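Local coordinates for acyl-CoA thioester hydrolase HI0827 (PDB 3BJK), which hydrolyses the thioester bond of a broad range of acyl-coenzyme A substrates, working as a hexamer assembled as a trimer of hotdog-fold dimers, at residues Q11-L16 and Y81-K86; A22-T27 and I72-V77; I48-I53 and S90-K95; S65-K70 and V114-F119. The protein carries 1 engineered substitution. All blocks are in the same frame, centred on the assembly; numbering follows the deposited sequence.

Contact 1: Q11-L16 and Y81-K86; sequences QSKGVL and YGQCLK. With EDO (1,2-ethanediol), chain T.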
# COMPACT_ATOMS: atom_id res chain seq x y z
N GLN C 11 28.18 -9.97 15.92
CA GLN C 11 27.73 -10.69 14.74
C GLN C 11 26.29 -11.16 15.00
O GLN C 11 25.87 -11.26 16.16
CB GLN C 11 28.67 -11.87 14.48
CG GLN C 11 30.14 -11.48 14.71
CD GLN C 11 31.15 -12.38 14.03
OE1 GLN C 11 32.35 -12.09 14.05
NE2 GLN C 11 30.67 -13.47 13.42
N SER C 12 25.54 -11.42 13.93
CA SER C 12 24.17 -11.95 14.04
C SER C 12 24.11 -13.36 14.63
O SER C 12 25.01 -14.18 14.43
CB SER C 12 23.43 -11.93 12.68
OG SER C 12 24.27 -11.51 11.62
N LYS C 13 23.04 -13.63 15.35
CA LYS C 13 22.72 -14.99 15.77
C LYS C 13 21.42 -15.41 15.10
O LYS C 13 20.45 -14.63 15.03
CB LYS C 13 22.53 -15.09 17.28
CG LYS C 13 23.77 -14.87 18.09
CD LYS C 13 23.55 -15.38 19.53
CE LYS C 13 24.68 -14.94 20.46
NZ LYS C 13 24.72 -15.78 21.71
N GLY C 14 21.39 -16.66 14.63
CA GLY C 14 20.18 -17.23 14.09
C GLY C 14 20.30 -17.57 12.61
O GLY C 14 21.33 -17.37 11.99
N VAL C 15 19.21 -18.06 12.06
CA VAL C 15 19.14 -18.32 10.64
C VAL C 15 18.51 -17.12 9.96
O VAL C 15 17.77 -16.37 10.57
CB VAL C 15 18.39 -19.64 10.34
CG1 VAL C 15 19.12 -20.77 10.99
CG2 VAL C 15 16.97 -19.62 10.83
N LEU C 16 18.80 -16.94 8.68
CA LEU C 16 18.27 -15.79 7.98
C LEU C 16 16.80 -16.11 7.69
O LEU C 16 16.49 -17.13 7.09
CB LEU C 16 19.02 -15.49 6.71
CG LEU C 16 18.48 -14.30 5.88
CD1 LEU C 16 18.81 -13.00 6.53
CD2 LEU C 16 19.15 -14.35 4.56
N TYR C 81 17.02 -12.25 11.45
CA TYR C 81 17.55 -13.55 11.86
C TYR C 81 16.79 -14.07 13.05
O TYR C 81 16.37 -13.31 13.94
CB TYR C 81 19.02 -13.45 12.21
CG TYR C 81 19.92 -13.10 11.09
CD1 TYR C 81 20.17 -11.76 10.76
CD2 TYR C 81 20.55 -14.10 10.33
CE1 TYR C 81 21.00 -11.43 9.74
CE2 TYR C 81 21.37 -13.77 9.29
CZ TYR C 81 21.60 -12.42 9.00
OH TYR C 81 22.48 -12.08 7.99
N GLY C 82 16.60 -15.38 13.05
CA GLY C 82 15.80 -16.04 14.06
C GLY C 82 16.57 -17.13 14.75
O GLY C 82 17.34 -17.86 14.12
N GLN C 83 16.39 -17.22 16.06
CA GLN C 83 16.89 -18.28 16.88
C GLN C 83 15.72 -18.83 17.73
O GLN C 83 15.19 -18.14 18.59
CB GLN C 83 18.02 -17.76 17.76
CG GLN C 83 18.60 -18.78 18.65
CD GLN C 83 19.68 -18.21 19.53
OE1 GLN C 83 20.04 -17.02 19.42
NE2 GLN C 83 20.21 -19.04 20.43
N CYS C 84 15.36 -20.11 17.49
CA CYS C 84 14.33 -20.73 18.29
C CYS C 84 14.93 -21.04 19.68
O CYS C 84 15.96 -21.70 19.77
CB CYS C 84 13.77 -21.96 17.59
SG CYS C 84 12.65 -22.89 18.62
N LEU C 85 14.25 -20.55 20.72
CA LEU C 85 14.64 -20.64 22.11
C LEU C 85 14.00 -21.82 22.85
O LEU C 85 14.58 -22.36 23.81
CB LEU C 85 14.25 -19.33 22.83
CG LEU C 85 14.93 -18.01 22.39
CD1 LEU C 85 14.58 -16.82 23.30
CD2 LEU C 85 16.44 -18.21 22.35
N LYS C 86 12.82 -22.22 22.41
CA LYS C 86 11.97 -23.15 23.12
C LYS C 86 10.81 -23.61 22.26
O LYS C 86 10.21 -22.83 21.53
CB LYS C 86 11.44 -22.50 24.41
CG LYS C 86 10.86 -23.44 25.38
CD LYS C 86 10.22 -22.73 26.53
CE LYS C 86 9.34 -23.69 27.28
NZ LYS C 86 10.13 -24.71 27.99
C1 EDO T . 17.31 -21.92 14.40
O1 EDO T . 17.05 -21.69 15.80
C2 EDO T . 16.27 -22.88 13.81
O2 EDO T . 16.61 -24.29 13.87

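Contact 2: A22-T27 and I72-V77; sequences AMPSDT and ISVGDV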
# COMPACT_ATOMS: atom_id res chain seq x y z
N ALA C 22 14.84 -1.35 2.46
CA ALA C 22 14.02 -0.32 3.06
C ALA C 22 13.66 0.75 1.99
O ALA C 22 14.53 1.31 1.30
CB ALA C 22 14.69 0.28 4.25
N MET C 23 12.35 0.94 1.82
CA MET C 23 11.78 1.83 0.80
C MET C 23 11.13 3.13 1.36
O MET C 23 10.65 3.13 2.53
CB MET C 23 10.74 1.05 0.01
CG MET C 23 11.25 -0.12 -0.89
SD MET C 23 12.44 0.33 -2.16
CE MET C 23 11.44 0.91 -3.56
N PRO C 24 11.11 4.22 0.52
CA PRO C 24 10.48 5.51 0.90
C PRO C 24 9.02 5.40 1.42
O PRO C 24 8.67 6.10 2.34
CB PRO C 24 10.60 6.35 -0.36
CG PRO C 24 11.80 5.81 -1.04
CD PRO C 24 11.72 4.32 -0.82
N SER C 25 8.21 4.49 0.87
CA SER C 25 6.83 4.37 1.32
C SER C 25 6.73 3.94 2.78
O SER C 25 5.66 4.09 3.38
CB SER C 25 6.03 3.39 0.44
OG SER C 25 6.69 2.14 0.44
N ASP C 26 7.82 3.37 3.33
CA ASP C 26 7.80 2.87 4.71
C ASP C 26 8.46 3.75 5.72
O ASP C 26 8.81 3.31 6.78
CB ASP C 26 8.29 1.43 4.74
CG ASP C 26 7.46 0.57 3.84
OD1 ASP C 26 6.21 0.43 4.07
OD2 ASP C 26 8.05 0.09 2.89
N THR C 27 8.55 5.04 5.39
CA THR C 27 9.09 5.99 6.33
C THR C 27 8.05 6.63 7.26
O THR C 27 6.83 6.61 7.00
CB THR C 27 9.78 7.15 5.59
OG1 THR C 27 8.90 7.69 4.62
CG2 THR C 27 11.03 6.60 4.89
N ILE C 72 16.45 2.65 11.11
CA ILE C 72 16.73 2.17 9.74
C ILE C 72 16.54 3.28 8.74
O ILE C 72 15.63 4.08 8.86
CB ILE C 72 15.81 0.94 9.36
CG1 ILE C 72 16.05 -0.23 10.28
CG2 ILE C 72 16.05 0.52 7.90
CD1 ILE C 72 15.16 -1.37 10.06
N SER C 73 17.41 3.36 7.74
CA SER C 73 17.34 4.37 6.71
C SER C 73 16.80 3.80 5.40
O SER C 73 17.02 2.65 5.06
CB SER C 73 18.71 4.98 6.44
OG SER C 73 19.13 5.70 7.58
N VAL C 74 16.17 4.65 4.63
CA VAL C 74 15.82 4.31 3.24
C VAL C 74 17.06 3.83 2.46
O VAL C 74 18.11 4.46 2.48
CB VAL C 74 15.16 5.53 2.50
CG1 VAL C 74 14.95 5.23 1.03
CG2 VAL C 74 13.84 5.86 3.14
N GLY C 75 16.91 2.73 1.73
CA GLY C 75 18.02 2.23 0.94
C GLY C 75 18.92 1.22 1.67
O GLY C 75 19.75 0.60 1.01
N ASP C 76 18.76 1.07 3.00
CA ASP C 76 19.47 0.05 3.79
C ASP C 76 18.93 -1.33 3.35
O ASP C 76 17.76 -1.48 3.09
CB ASP C 76 19.14 0.17 5.31
CG ASP C 76 19.89 1.29 6.03
OD1 ASP C 76 20.75 1.97 5.43
OD2 ASP C 76 19.56 1.50 7.22
N VAL C 77 19.80 -2.33 3.31
CA VAL C 77 19.38 -3.72 3.19
C VAL C 77 19.02 -4.15 4.59
O VAL C 77 19.78 -3.88 5.52
CB VAL C 77 20.49 -4.58 2.62
CG1 VAL C 77 20.09 -6.06 2.67
CG2 VAL C 77 20.84 -4.14 1.22

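Contact 3: I48-I53 and S90-K95; sequences ILAKEI and SSIKIK. With EDO (1,2-ethanediol), chain S.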
# COMPACT_ATOMS: atom_id res chain seq x y z
N ILE C 48 7.69 -17.47 9.68
CA ILE C 48 8.22 -18.42 8.67
C ILE C 48 8.93 -19.58 9.40
O ILE C 48 8.69 -20.73 9.13
CB ILE C 48 9.19 -17.75 7.65
CG1 ILE C 48 8.42 -16.82 6.67
CG2 ILE C 48 9.93 -18.79 6.83
CD1 ILE C 48 9.32 -15.96 5.71
N LEU C 49 9.83 -19.23 10.32
CA LEU C 49 10.60 -20.20 11.08
C LEU C 49 9.67 -21.07 11.99
O LEU C 49 9.79 -22.29 12.04
CB LEU C 49 11.65 -19.49 11.90
CG LEU C 49 12.95 -20.30 12.26
CD1 LEU C 49 13.43 -19.95 13.61
CD2 LEU C 49 12.92 -21.81 12.05
N ALA C 50 8.70 -20.42 12.64
CA ALA C 50 7.67 -21.17 13.36
C ALA C 50 6.90 -22.12 12.46
O ALA C 50 6.70 -23.27 12.84
CB ALA C 50 6.71 -20.26 14.08
N LYS C 51 6.45 -21.69 11.28
CA LYS C 51 5.72 -22.60 10.43
C LYS C 51 6.60 -23.77 9.98
O LYS C 51 6.12 -24.86 9.80
CB LYS C 51 5.16 -21.88 9.19
CG LYS C 51 4.14 -20.86 9.53
CD LYS C 51 3.84 -20.02 8.39
CE LYS C 51 3.13 -18.76 8.73
NZ LYS C 51 3.42 -17.82 7.63
N GLU C 52 7.89 -23.49 9.75
CA GLU C 52 8.83 -24.52 9.34
C GLU C 52 8.89 -25.65 10.42
O GLU C 52 8.74 -26.82 10.14
CB GLU C 52 10.20 -23.92 9.04
CG GLU C 52 10.32 -23.28 7.64
CD GLU C 52 11.59 -22.43 7.47
OE1 GLU C 52 12.18 -21.95 8.49
OE2 GLU C 52 11.97 -22.22 6.31
N ILE C 53 9.05 -25.23 11.66
CA ILE C 53 9.16 -26.10 12.82
C ILE C 53 7.84 -26.81 13.11
O ILE C 53 7.82 -28.00 13.40
CB ILE C 53 9.64 -25.26 14.06
CG1 ILE C 53 11.09 -24.79 13.83
CG2 ILE C 53 9.48 -26.02 15.44
CD1 ILE C 53 11.56 -23.88 14.89
N SER C 90 2.75 -27.13 21.56
CA SER C 90 2.18 -26.36 20.47
C SER C 90 2.89 -25.01 20.28
O SER C 90 2.83 -24.41 19.20
CB SER C 90 0.68 -26.15 20.74
OG SER C 90 0.46 -25.44 21.97
N SER C 91 3.60 -24.54 21.31
CA SER C 91 4.20 -23.17 21.22
C SER C 91 5.66 -23.19 20.70
O SER C 91 6.40 -24.18 20.85
CB SER C 91 4.17 -22.48 22.58
OG SER C 91 4.93 -23.23 23.50
N ILE C 92 6.07 -22.10 20.08
CA ILE C 92 7.41 -21.94 19.58
C ILE C 92 7.86 -20.53 19.94
O ILE C 92 7.22 -19.56 19.55
CB ILE C 92 7.43 -22.07 18.05
CG1 ILE C 92 6.87 -23.43 17.66
CG2 ILE C 92 8.82 -21.95 17.50
CD1 ILE C 92 6.30 -23.47 16.35
N LYS C 93 8.98 -20.42 20.64
CA LYS C 93 9.48 -19.10 21.10
C LYS C 93 10.72 -18.80 20.23
O LYS C 93 11.60 -19.66 20.11
CB LYS C 93 9.79 -19.23 22.59
CG LYS C 93 10.33 -18.01 23.34
CD LYS C 93 10.50 -18.33 24.82
CE LYS C 93 10.94 -17.09 25.59
NZ LYS C 93 11.36 -17.35 26.98
N ILE C 94 10.77 -17.62 19.61
CA ILE C 94 11.80 -17.32 18.65
C ILE C 94 12.34 -15.93 18.99
O ILE C 94 11.56 -15.00 19.13
CB ILE C 94 11.31 -17.37 17.17
CG1 ILE C 94 10.99 -18.80 16.77
CG2 ILE C 94 12.40 -16.77 16.24
CD1 ILE C 94 10.26 -18.97 15.58
N LYS C 95 13.65 -15.81 19.17
CA LYS C 95 14.29 -14.47 19.20
C LYS C 95 14.64 -14.01 17.78
O LYS C 95 15.30 -14.73 17.00
CB LYS C 95 15.52 -14.49 20.08
CG LYS C 95 16.11 -13.06 20.38
CD LYS C 95 17.41 -13.21 21.08
CE LYS C 95 17.97 -11.85 21.55
NZ LYS C 95 17.37 -10.75 20.85
C1 EDO S . 15.48 -20.68 6.93
O1 EDO S . 14.81 -21.96 6.83
C2 EDO S . 14.97 -19.88 8.14
O2 EDO S . 13.60 -19.49 8.06

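Contact 4: S65-K70 and V114-F119; sequences SMNFIK and VTDAVF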
# COMPACT_ATOMS: atom_id res chain seq x y z
N SER C 65 9.00 -9.03 24.50
CA SER C 65 9.93 -7.89 24.45
C SER C 65 10.24 -7.48 23.04
O SER C 65 10.34 -8.31 22.18
CB SER C 65 11.26 -8.21 25.18
OG SER C 65 11.93 -9.28 24.52
N MET C 66 10.41 -6.17 22.82
CA MET C 66 11.07 -5.64 21.65
C MET C 66 11.89 -4.44 22.03
O MET C 66 11.51 -3.67 22.91
CB MET C 66 10.12 -5.15 20.59
CG MET C 66 9.08 -6.01 20.20
SD MET C 66 8.20 -5.18 18.82
CE MET C 66 6.69 -6.16 18.84
N ASN C 67 13.02 -4.31 21.37
CA ASN C 67 13.93 -3.19 21.59
C ASN C 67 14.27 -2.57 20.26
O ASN C 67 14.72 -3.27 19.36
CB ASN C 67 15.20 -3.66 22.31
CG ASN C 67 14.92 -4.17 23.68
OD1 ASN C 67 14.70 -3.39 24.59
ND2 ASN C 67 14.83 -5.51 23.83
N PHE C 68 14.01 -1.26 20.12
CA PHE C 68 14.36 -0.50 18.94
C PHE C 68 15.66 0.15 19.27
O PHE C 68 15.72 1.06 20.09
CB PHE C 68 13.27 0.52 18.56
CG PHE C 68 11.94 -0.13 18.28
CD1 PHE C 68 11.65 -0.60 17.01
CD2 PHE C 68 10.98 -0.23 19.28
CE1 PHE C 68 10.42 -1.26 16.74
CE2 PHE C 68 9.73 -0.85 19.01
CZ PHE C 68 9.50 -1.37 17.76
N ILE C 69 16.74 -0.35 18.68
CA ILE C 69 18.10 0.07 19.11
C ILE C 69 18.66 1.24 18.31
O ILE C 69 19.19 2.19 18.88
CB ILE C 69 19.09 -1.14 19.07
CG1 ILE C 69 18.53 -2.30 19.91
CG2 ILE C 69 20.44 -0.71 19.54
CD1 ILE C 69 18.96 -3.70 19.48
N LYS C 70 18.53 1.13 16.98
CA LYS C 70 19.02 2.10 16.03
C LYS C 70 17.98 2.27 14.95
O LYS C 70 17.23 1.33 14.65
CB LYS C 70 20.39 1.64 15.44
CG LYS C 70 21.55 1.51 16.48
CD LYS C 70 22.61 0.42 16.00
CE LYS C 70 23.66 -0.20 17.08
NZ LYS C 70 23.55 -1.77 17.31
N VAL C 114 19.86 -3.39 14.54
CA VAL C 114 18.99 -2.24 14.77
C VAL C 114 17.82 -2.51 15.71
O VAL C 114 17.36 -1.60 16.36
CB VAL C 114 18.46 -1.63 13.41
CG1 VAL C 114 19.61 -1.06 12.66
CG2 VAL C 114 17.71 -2.64 12.56
N THR C 115 17.35 -3.76 15.77
CA THR C 115 16.11 -4.13 16.49
C THR C 115 16.16 -5.60 16.92
O THR C 115 16.83 -6.47 16.26
CB THR C 115 14.80 -3.95 15.58
OG1 THR C 115 14.91 -2.80 14.72
CG2 THR C 115 13.56 -3.79 16.42
N ASP C 116 15.54 -5.88 18.07
CA ASP C 116 15.34 -7.27 18.48
C ASP C 116 13.95 -7.47 19.09
O ASP C 116 13.24 -6.51 19.36
CB ASP C 116 16.44 -7.79 19.38
CG ASP C 116 16.51 -7.11 20.76
OD1 ASP C 116 15.49 -6.77 21.42
OD2 ASP C 116 17.64 -6.96 21.20
N ALA C 117 13.58 -8.73 19.23
CA ALA C 117 12.31 -9.07 19.86
C ALA C 117 12.30 -10.57 20.20
O ALA C 117 13.02 -11.38 19.59
CB ALA C 117 11.19 -8.73 18.93
N VAL C 118 11.46 -10.95 21.14
CA VAL C 118 11.19 -12.38 21.37
C VAL C 118 9.70 -12.64 21.18
O VAL C 118 8.89 -12.08 21.93
CB VAL C 118 11.63 -12.77 22.79
CG1 VAL C 118 11.27 -14.26 23.06
CG2 VAL C 118 13.14 -12.52 22.95
N PHE C 119 9.38 -13.45 20.16
CA PHE C 119 8.03 -13.79 19.72
C PHE C 119 7.69 -15.15 20.23
O PHE C 119 8.56 -16.01 20.32
CB PHE C 119 7.93 -13.88 18.19
CG PHE C 119 7.80 -12.54 17.50
CD1 PHE C 119 8.90 -11.71 17.33
CD2 PHE C 119 6.59 -12.15 16.96
CE1 PHE C 119 8.74 -10.48 16.72
CE2 PHE C 119 6.45 -10.98 16.36
CZ PHE C 119 7.52 -10.12 16.23
O HOH W 1 13.95 -8.70 22.66
O HOH W 2 14.85 0.12 15.56

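Contact 1: Q11-L16 and Y81-K86
Packing is tightest round the phenol ring of Tyr-81, which is clamped between two side chains of 11-16. Ser-12 CB stands over the centre of one face, 3.9 Å from the centroid of the Tyr-81 ring, a CH-pi contact, and Ser-12 OG lies over the same face toward CE1 and CZ. The opposite face receives Leu-16 CD1 in a second CH-pi contact, displaced toward the rim, with CD1 3.8 Å from Tyr-81 CZ. Leu-16 reaches there with its CG anti to the backbone N (chi1 178°). Between the two, the chain of 12-16 wraps round the root of the ring, Lys-13 O coming 3.4 Å from Tyr-81 CB. Two bonds fix this grip: Val-15 N to Gly-82 O at 2.8 Å, and Gly-82 N to Val-15 O at 2.9 Å, both in the plane of their carbonyls. They form an antiparallel hydrogen-bonded pair, where strand 15-21 of the hotdog sheet joins strand 77-87 as its outermost partner within the chain. Gly-14, at a positive phi of 116°, lets its CA come 2.9 Å from Gly-82 O. The ring of Trp-99 meets Tyr-81 almost at right angles, and Leu-16 packs on Leu-16 of the second subunit. The other end is loose. Lys-13 and Gln-83 merely run side by side, Lys-13 CB 3.8 Å from Gln-83 OE1, and the extended lysine carries its ammonium away from the strand. Further along, Cys-84 N donates to O1 of an ethanediol, probably from the crystallisation liquor, whose C1 lies near Val-15 CG1.

Contact 2: A22-T27 and I72-V77
Pro-24 O is gripped by two donors of one residue, Thr-27 OG1 at 2.8 Å and, more loosely, Thr-27 N at 3.2 Å. With OG1 held between its backbone N and carbonyl carbon (chi1 52°), Thr-27 brings the hydroxyl to Pro-24 O in the carbonyl plane. The same torsion sets Thr-27 CG2 anti to the carbonyl carbon and presses it to 3.4 Å from Val-74 CG2, tighter than usual contact. The other branch of Val-74, CG1, crosses Pro-24 at about a right angle, 3.8 Å from its CG. Val-74 and Gly-75 are the corner residues of a type II beta turn from Ser-73 to Asp-76, leading into strand 77-87 of the hotdog sheet. Ala-22, just past strand 15-21, is docked on this turn by two backbone bonds: its N points straight at Asp-76 O (3.0 Å, 179°), while its O takes Gly-75 N at 2.8 Å from above the carbonyl plane. Ala-22 CB points toward the turn, 3.4 Å from Ser-73 O. Asp-76 braces the corner from within, OD2 accepting Ser-73 N at 2.9 Å from above the carboxylate plane, while OD1 makes a salt bridge with Lys-102. Pro-24 also packs on Thr-27 of the third subunit.

Contact 3: I48-I53 and S90-K95
Ile-92 CD1 rests on the backbone and methyl of Ala-50, 3.5 Å from Ala-50 O and 4.0 Å from its CB. This is the central packing of the hotdog fold, in which the long helix 35-54 lies along the concave face of the antiparallel sheet. The N-to-C directions of helix 48-53 and strand 91-95 are 142° apart, nearer antiparallel than parallel, with a closest approach of the axes of 9.2 Å; Ala-50 CB lies against the tips of both Ile-92 and Ile-94. These two point to the same face and have the same shape: CG1 anti to the carbonyl carbon, then a nearly extended bond that sends CD1 out at the helix. Ile-94 CD1 thus ends 3.6 Å from Ala-50 N and 3.9 Å from Leu-49 CD1, crossing the leucine obliquely. Ile-53, one turn on from Leu-49, slides past Ile-92 in the opposite direction and meets its CD1 through CG2 at 4.2 Å. Phe-121 of the next strand adjoins both Ala-50 and Ile-94, and Ile-53 also packs on helix 139-148. All the touching residues are buried and apolar. Glu-52 faces the second subunit instead, its OE2 forming salt bridges with Arg-19 and Lys-101 of that chain, which probably stabilise the charged carboxylate. An ethanediol spans the same group, O2 donating to Glu-52 OE1 and O1 to Glu-52 OE2, each at 2.9 Å.

Contact 4: S65-K70 and V114-F119
The Phe-68 ring has a water at its edge, in the ring plane, and Thr-115 CG2 meets it obliquely, 3.8 Å from Phe-68 CD1. On the other side of the sheet the Asn-67 amide and Asp-116 carboxylate point the same way, planes 86° apart. Asn-67 ND2 donates within its own amide plane to the syn lone pair of Asp-116 OD1 at 2.8 Å. A second water donates to OD1 and binds Ser-65 OG, so the oxygen is held twice; OD2 forms a long, weak ion pair with Lys-95 NZ. Beneath them the backbones form an antiparallel hydrogen-bonded pair, Asn-67 N to Asp-116 O and Asp-116 N to Asn-67 O, each 3.0 Å, the first from above the carbonyl plane. Strand 58-68 is outermost within the chain, yet Ser-65, Met-66 and Asn-67 pair with a strand of the fifth subunit, carrying the hotdog sheet across the interface. Met-66 and Phe-68 lie on the face toward helix 35-54, where both pack on Met-39; Met-66 CG sits 3.7 Å from Ala-117 CB. At Val-114 and Thr-115, both facing Val-98, strand 111-123 makes a classic beta bulge. Val-114 O accepts two successive amides as the partner chain turns off, Ile-69 N at 2.7 Å and Lys-70 N at 3.0 Å. The water beside Phe-68 donates to Lys-70 O and bonds with Thr-115 OG1, while Lys-70 NZ hydrogen-bonds to Cys-113 O.

Overall arrangement
Contacts 1, 3 and 4 reach one antiparallel sheet: contacts 1 and 4 join its outermost strands to their neighbours, and contact 3 sets the helix against its middle. Contact 3 is the buried core and wholly apolar across its segments. Contact 1 lies at the surface, mixing backbone bonds with an aromatic clamp, and contact 4 is partly buried, with packing on one face and polar groups and water on the other. Gln-83 and Lys-86 tie contact 1 to contact 3, as Ile-94 and Phe-119 tie contact 3 to contact 4. Contact 2, partly buried, joins loops by backbone bonds round a turn, about 27 Å from contact 3 between centres, and touches contact 4 where Ile-72 meets Val-114.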